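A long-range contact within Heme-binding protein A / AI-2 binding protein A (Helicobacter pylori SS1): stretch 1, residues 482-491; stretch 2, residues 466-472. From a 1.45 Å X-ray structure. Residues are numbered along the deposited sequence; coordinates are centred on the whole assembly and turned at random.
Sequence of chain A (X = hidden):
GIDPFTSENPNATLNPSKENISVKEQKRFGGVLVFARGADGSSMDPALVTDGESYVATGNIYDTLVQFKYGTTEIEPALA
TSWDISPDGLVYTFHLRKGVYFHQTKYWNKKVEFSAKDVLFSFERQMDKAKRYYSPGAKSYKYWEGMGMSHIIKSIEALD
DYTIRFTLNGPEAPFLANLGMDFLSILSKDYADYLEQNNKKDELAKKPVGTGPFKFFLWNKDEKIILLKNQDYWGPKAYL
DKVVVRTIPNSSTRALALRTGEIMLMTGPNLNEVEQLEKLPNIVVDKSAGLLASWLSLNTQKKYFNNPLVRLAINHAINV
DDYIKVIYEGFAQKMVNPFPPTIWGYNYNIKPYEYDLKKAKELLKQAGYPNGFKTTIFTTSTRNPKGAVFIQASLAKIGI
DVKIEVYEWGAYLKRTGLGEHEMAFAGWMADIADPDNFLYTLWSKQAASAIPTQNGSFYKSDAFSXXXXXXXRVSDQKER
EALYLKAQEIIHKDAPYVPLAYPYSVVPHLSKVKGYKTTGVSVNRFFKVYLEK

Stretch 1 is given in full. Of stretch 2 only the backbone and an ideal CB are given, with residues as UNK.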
# COMPACT_ATOMS: atom_id res chain seq x y z
N ALA A 482 -20.02 1.98 14.53
CA ALA A 482 -20.29 3.05 15.49
C ALA A 482 -19.07 3.63 16.12
O ALA A 482 -18.89 4.84 16.26
CB ALA A 482 -21.30 2.56 16.54
N LEU A 483 -18.11 2.76 16.41
CA LEU A 483 -16.82 3.21 16.98
C LEU A 483 -15.99 3.97 15.94
O LEU A 483 -15.37 5.00 16.27
CB LEU A 483 -16.05 2.00 17.53
CG LEU A 483 -16.72 1.31 18.74
CD1 LEU A 483 -16.24 -0.15 18.88
CD2 LEU A 483 -16.34 2.08 19.98
N TYR A 484 -15.98 3.47 14.71
CA TYR A 484 -15.20 4.18 13.70
C TYR A 484 -15.79 5.54 13.30
O TYR A 484 -15.03 6.50 13.06
CB TYR A 484 -15.02 3.34 12.43
CG TYR A 484 -14.08 2.17 12.61
CD1 TYR A 484 -12.86 2.36 13.22
CD2 TYR A 484 -14.41 0.93 12.14
CE1 TYR A 484 -11.96 1.29 13.36
CE2 TYR A 484 -13.55 -0.13 12.33
CZ TYR A 484 -12.30 0.04 12.90
OH TYR A 484 -11.47 -1.06 13.07
N LEU A 485 -17.11 5.68 13.41
CA LEU A 485 -17.74 6.97 13.17
C LEU A 485 -17.21 7.99 14.17
O LEU A 485 -16.89 9.14 13.83
CB LEU A 485 -19.26 6.86 13.17
CG LEU A 485 -19.93 6.13 12.04
CD1 LEU A 485 -21.41 5.87 12.24
CD2 LEU A 485 -19.75 6.81 10.71
N LYS A 486 -17.16 7.59 15.44
CA LYS A 486 -16.70 8.48 16.49
C LYS A 486 -15.22 8.76 16.28
O LYS A 486 -14.78 9.91 16.47
CB LYS A 486 -16.94 7.91 17.91
CG LYS A 486 -18.40 7.71 18.29
CD LYS A 486 -18.58 7.02 19.64
CE LYS A 486 -20.09 6.76 19.78
NZ LYS A 486 -20.26 5.67 20.78
N ALA A 487 -14.43 7.75 15.93
CA ALA A 487 -13.02 8.00 15.69
C ALA A 487 -12.82 9.07 14.61
O ALA A 487 -11.92 9.92 14.70
CB ALA A 487 -12.26 6.71 15.39
N GLN A 488 -13.59 9.02 13.53
CA GLN A 488 -13.49 9.99 12.45
C GLN A 488 -13.81 11.37 12.92
O GLN A 488 -13.22 12.33 12.45
CB GLN A 488 -14.34 9.51 11.29
CG GLN A 488 -13.72 8.39 10.50
CD GLN A 488 -14.70 7.73 9.56
OE1 GLN A 488 -14.90 8.20 8.44
NE2 GLN A 488 -15.43 6.76 10.07
N GLU A 489 -14.76 11.50 13.85
CA GLU A 489 -14.97 12.82 14.44
C GLU A 489 -13.76 13.42 15.13
O GLU A 489 -13.45 14.62 15.06
CB GLU A 489 -16.14 12.80 15.43
CG GLU A 489 -17.48 12.42 14.86
CD GLU A 489 -18.51 12.29 15.98
OE1 GLU A 489 -18.29 12.30 17.23
OE2 GLU A 489 -19.64 12.06 15.53
N ILE A 490 -13.09 12.58 15.92
CA ILE A 490 -11.94 13.01 16.74
C ILE A 490 -10.83 13.46 15.80
O ILE A 490 -10.24 14.54 16.00
CB ILE A 490 -11.47 11.93 17.73
CG1 ILE A 490 -12.59 11.71 18.78
CG2 ILE A 490 -10.16 12.35 18.38
CD1 ILE A 490 -12.23 10.55 19.65
N ILE A 491 -10.46 12.67 14.80
CA ILE A 491 -9.32 13.06 13.97
C ILE A 491 -9.70 14.28 13.12
O ILE A 491 -8.84 15.15 12.92
CB ILE A 491 -8.81 11.87 13.11
CG1 ILE A 491 -7.50 12.23 12.40
CG2 ILE A 491 -9.85 11.39 12.13
CD1 ILE A 491 -6.74 11.11 11.75
N UNK A 466 -7.87 4.68 21.32
CA UNK A 466 -8.63 3.76 22.19
C UNK A 466 -9.88 3.30 21.47
O UNK A 466 -10.32 2.13 21.60
CB UNK A 466 -9.00 4.43 23.52
N UNK A 467 -10.52 4.17 20.68
CA UNK A 467 -11.69 3.73 19.92
C UNK A 467 -11.32 2.72 18.88
O UNK A 467 -12.08 1.76 18.64
CB UNK A 467 -12.39 4.92 19.26
N UNK A 468 -10.18 2.92 18.22
CA UNK A 468 -9.71 1.94 17.24
C UNK A 468 -9.42 0.58 17.85
O UNK A 468 -9.72 -0.44 17.23
CB UNK A 468 -8.45 2.46 16.55
N UNK A 469 -8.89 0.58 19.06
CA UNK A 469 -8.65 -0.66 19.78
C UNK A 469 -9.96 -1.35 20.12
O UNK A 469 -10.10 -2.55 19.89
CB UNK A 469 -7.85 -0.39 21.05
N UNK A 470 -10.94 -0.60 20.64
CA UNK A 470 -12.25 -1.19 20.83
C UNK A 470 -12.83 -1.79 19.59
O UNK A 470 -13.46 -2.86 19.61
CB UNK A 470 -13.22 -0.14 21.38
N UNK A 471 -12.67 -1.10 18.47
CA UNK A 471 -13.21 -1.57 17.21
C UNK A 471 -12.52 -2.80 16.65
O UNK A 471 -13.14 -3.53 15.88
CB UNK A 471 -13.14 -0.44 16.18
N UNK A 472 -11.36 -3.15 17.15
CA UNK A 472 -10.78 -4.45 16.81
C UNK A 472 -11.39 -5.60 17.59
O UNK A 472 -11.40 -6.77 17.16
CB UNK A 472 -9.27 -4.42 17.05

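Both stretches are helical and run nearly antiparallel, at 165°, with their axes 8.8 Å apart at closest approach. Stretch 1 offers mostly apolar surface: Leu483, the Tyr484 ring, Ala487 and Ile490.

Position 466 has nothing of stretch 1 within 5.5 Å of its ideal CB. The contact sets no demand here, and many residues would suit. It is Asp466, which makes no contact with stretch 1.

Position 467 points toward stretch 1. Its ideal CB lies 4.2 Å from Leu483 O and 4.3 Å from Ala487 CB. That oxygen already accepts the backbone hydrogen bond of Ala487 N, and the surroundings are largely apolar. A medium-sized aliphatic residue such as Leu, Ile or Met would suit. The residue is Leu467, a knob in the hole formed by Leu483, Lys486, Ala487 and Ile490. Its CD2 meets Leu483 CD2 at 3.7 Å, and its CD1 reaches Ile490 CD1 at 3.6 Å. Lys486 adds its aliphatic base, with CB 3.9 Å from Leu467 CD1, while its amine end leads away.

Position 468 points sideways, and its ideal CB is 4.9 Å from Tyr484 CE1. The nearest part of stretch 1 is some way off, so a longer apolar side chain such as Leu, Met or Ile could reach inward to meet it, while a short one would make little contact with stretch 1. It is Leu468. Its CD2 packs 3.8 Å from Tyr484 CE1, at the ring edge, and 3.8 Å from Ala487 CB. The backbone contributes too: a water donates to Leu468 O at 2.9 Å and accepts from Tyr484 OH at 2.6 Å, bridging the helices where no direct hydrogen bond does.

Position 469 points away, so stretch 1 does not restrict it. Ile469 makes no contact.

Position 470 points sideways, with its ideal CB 3.9 Å from Leu483 CD1. Aliphatic character is useful near the backbone, but a long chain could carry a polar end outward. Leu, Met, Arg or Lys would all be reasonable. It is Lys470, whose CB packs 3.9 Å from Leu483 CD1 and whose end leads away.

Position 471 points toward stretch 1 and is the tightest. Its ideal CB is 3.4 Å from Tyr484 CZ and 4.0 Å from Leu483 CB. A small residue, Ala or perhaps Gly or Ser, fits best. It is Ala471. Its CB lies over the Tyr484 ring face, 3.7 Å from the ring centroid and 27° off the normal, a CH-pi contact. The same CB is 4.0 Å from Leu483 CB.

Position 472 points away and is little constrained. Lys472 has its NZ hydrogen-bonded elsewhere in the structure.

Stretch 2 466-472: DLLIKAK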
# COMPACT_ATOMS: atom_id res chain seq x y z
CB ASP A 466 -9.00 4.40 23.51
CG ASP A 466 -7.81 4.55 24.49
OD1 ASP A 466 -6.75 3.96 24.24
OD2 ASP A 466 -8.03 5.33 25.46
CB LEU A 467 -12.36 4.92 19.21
CG LEU A 467 -13.16 5.86 20.11
CD1 LEU A 467 -13.45 7.20 19.46
CD2 LEU A 467 -14.47 5.25 20.51
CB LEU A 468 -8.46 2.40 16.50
CG LEU A 468 -8.54 3.79 15.83
CD1 LEU A 468 -7.27 4.04 15.00
CD2 LEU A 468 -9.77 3.93 14.97
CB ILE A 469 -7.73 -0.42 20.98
CG1 ILE A 469 -6.30 0.00 20.55
CG2 ILE A 469 -7.71 -1.70 21.85
CD1 ILE A 469 -5.51 0.64 21.66
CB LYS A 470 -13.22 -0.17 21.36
CG LYS A 470 -12.96 0.21 22.78
CD LYS A 470 -14.05 1.16 23.27
CE LYS A 470 -13.72 1.79 24.61
NZ LYS A 470 -14.09 0.81 25.65
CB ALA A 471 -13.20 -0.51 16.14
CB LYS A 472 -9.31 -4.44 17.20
CG LYS A 472 -8.46 -3.49 16.40
CD LYS A 472 -7.09 -3.40 17.03
CE LYS A 472 -6.06 -2.60 16.25
NZ LYS A 472 -5.69 -3.27 14.96
O HOH W 1 -9.32 -0.42 14.39
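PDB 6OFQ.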